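Local structure of putative flagellar protein FliS (Parabacteroides merdae ATCC 43184, 4YOK) at residues Asn172-Ile175 against Val176-Lys179. The protein is of unknown function but pairs a prealbumin-like N-terminal domain with a second beta-rich domain of the DUF3823 family. Numbering follows the deposited sequence.
Sequences NTEI and VKAK
The salt bridge between E174 and K177 spans one turn of the short helix 173-177. K177 NZ donates to E174 OE2 at 2.9 Å. It arrives on the syn side of the carboxylate, 23° out of its plane. The E174 chain folds back at chi2 (-54°), which brings its carboxylate round to the lysine. K177 bends at chi3 (60°), and its CD lies 3.4 Å from T173 O on the way. An alanine in place of E174 would probably leave the K177 ammonium without this mate and its chain freer to swing.

The backbone closes the turn. K177 N bonds T173 O at 3.0 Å, an i to i+4 helical bond. A178 is the first residue to leave helical geometry. Its N bonds I175 O at 3.3 Å, from above the carbonyl plane, and weakly E174 O. At the other end N172 is the N-cap: its OD1 accepts from I175 N at 3.2 Å. V176 CG2 rests 3.5 Å from N172 O.

The helix links strand 161-168 to strand 182-189. I175 and N172 pack on Y151 of edge strand 151-155, while I175 also touches I169. E174 OE1 makes a weak, long ion pair with K140, just past strand 131-139.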
ATOM      1  N   ASN A 172     -27.284   4.150   2.492  1.00 29.66           N
ATOM      2  CA  ASN A 172     -26.276   4.658   1.555  1.00 27.52           C
ATOM      3  C   ASN A 172     -26.678   4.252   0.130  1.00 30.94           C
ATOM      4  O   ASN A 172     -26.480   3.087  -0.279  1.00 28.85           O
ATOM      5  CB  ASN A 172     -24.874   4.150   1.902  1.00 23.27           C
ATOM      6  CG  ASN A 172     -23.782   4.845   1.136  1.00 38.30           C
ATOM      7  OD1 ASN A 172     -23.774   4.899  -0.103  1.00 29.71           O
ATOM      8  ND2 ASN A 172     -22.850   5.420   1.854  1.00 25.00           N
ATOM      9  N   THR A 173     -27.260   5.225  -0.611  1.00 27.70           N
ATOM     10  CA  THR A 173     -27.778   5.065  -1.973  1.00 28.72           C
ATOM     11  C   THR A 173     -26.699   4.802  -2.998  1.00 31.30           C
ATOM     12  O   THR A 173     -26.979   4.117  -3.978  1.00 31.76           O
ATOM     13  CB  THR A 173     -28.613   6.296  -2.404  1.00 41.31           C
ATOM     14  OG1 THR A 173     -27.827   7.487  -2.280  1.00 41.27           O
ATOM     15  CG2 THR A 173     -29.906   6.428  -1.616  1.00 40.53           C
ATOM     16  N   GLU A 174     -25.477   5.336  -2.795  1.00 26.84           N
ATOM     17  CA  GLU A 174     -24.361   5.137  -3.732  1.00 26.15           C
ATOM     18  C   GLU A 174     -23.943   3.662  -3.801  1.00 25.90           C
ATOM     19  O   GLU A 174     -23.676   3.163  -4.891  1.00 25.99           O
ATOM     20  CB  GLU A 174     -23.158   6.021  -3.341  1.00 27.15           C
ATOM     21  CG  GLU A 174     -23.371   7.495  -3.672  1.00 38.90           C
ATOM     22  CD  GLU A 174     -23.744   7.792  -5.115  1.00 62.20           C
ATOM     23  OE1 GLU A 174     -22.939   7.469  -6.019  1.00 70.13           O
ATOM     24  OE2 GLU A 174     -24.851   8.329  -5.341  1.00 52.79           O
ATOM     25  N   ILE A 175     -23.933   2.955  -2.645  1.00 21.43           N
ATOM     26  CA  ILE A 175     -23.590   1.519  -2.593  1.00 21.79           C
ATOM     27  C   ILE A 175     -24.664   0.699  -3.385  1.00 24.10           C
ATOM     28  O   ILE A 175     -24.312  -0.128  -4.222  1.00 23.16           O
ATOM     29  CB  ILE A 175     -23.446   1.028  -1.106  1.00 24.14           C
ATOM     30  CG1 ILE A 175     -22.158   1.637  -0.464  1.00 23.36           C
ATOM     31  CG2 ILE A 175     -23.408  -0.533  -1.042  1.00 24.87           C
ATOM     32  CD1 ILE A 175     -22.096   1.618   1.044  1.00 22.85           C
ATOM     33  N   VAL A 176     -25.956   0.972  -3.132  1.00 21.03           N
ATOM     34  CA  VAL A 176     -27.091   0.295  -3.769  1.00 21.71           C
ATOM     35  C   VAL A 176     -27.034   0.508  -5.310  1.00 27.35           C
ATOM     36  O   VAL A 176     -27.252  -0.435  -6.071  1.00 27.93           O
ATOM     37  CB  VAL A 176     -28.436   0.766  -3.158  1.00 25.97           C
ATOM     38  CG1 VAL A 176     -29.633   0.082  -3.832  1.00 27.26           C
ATOM     39  CG2 VAL A 176     -28.471   0.521  -1.649  1.00 25.21           C
ATOM     40  N   LYS A 177     -26.665   1.730  -5.750  1.00 24.41           N
ATOM     41  CA  LYS A 177     -26.570   2.125  -7.172  1.00 25.31           C
ATOM     42  C   LYS A 177     -25.346   1.574  -7.909  1.00 27.42           C
ATOM     43  O   LYS A 177     -25.350   1.532  -9.138  1.00 27.08           O
ATOM     44  CB  LYS A 177     -26.497   3.658  -7.267  1.00 27.70           C
ATOM     45  CG  LYS A 177     -27.839   4.381  -7.241  1.00 35.05           C
ATOM     46  CD  LYS A 177     -27.705   5.861  -6.819  1.00 41.69           C
ATOM     47  CE  LYS A 177     -26.821   6.699  -7.724  1.00 54.15           C
ATOM     48  NZ  LYS A 177     -26.912   8.147  -7.398  1.00 64.97           N
ATOM     49  N   ALA A 178     -24.272   1.271  -7.179  1.00 24.52           N
ATOM     50  CA  ALA A 178     -22.995   0.830  -7.752  1.00 24.04           C
ATOM     51  C   ALA A 178     -23.146  -0.426  -8.645  1.00 28.18           C
ATOM     52  O   ALA A 178     -23.710  -1.408  -8.197  1.00 29.07           O
ATOM     53  CB  ALA A 178     -22.003   0.563  -6.629  1.00 23.09           C
ATOM     54  N   LYS A 179     -22.627  -0.392  -9.887  1.00 24.42           N
ATOM     55  CA  LYS A 179     -22.697  -1.565 -10.780  1.00 26.12           C
ATOM     56  C   LYS A 179     -21.607  -2.571 -10.425  1.00 30.30           C
ATOM     57  O   LYS A 179     -21.744  -3.758 -10.706  1.00 33.26           O
ATOM     58  CB  LYS A 179     -22.615  -1.173 -12.258  1.00 29.32           C
ATOM     59  CG  LYS A 179     -23.837  -0.397 -12.718  1.00 37.83           C
ATOM     60  CD  LYS A 179     -23.822  -0.153 -14.214  1.00 45.74           C
ATOM     61  CE  LYS A 179     -24.803   0.925 -14.601  1.00 58.16           C
ATOM     62  NZ  LYS A 179     -24.685   1.288 -16.039  1.00 72.11           N
TER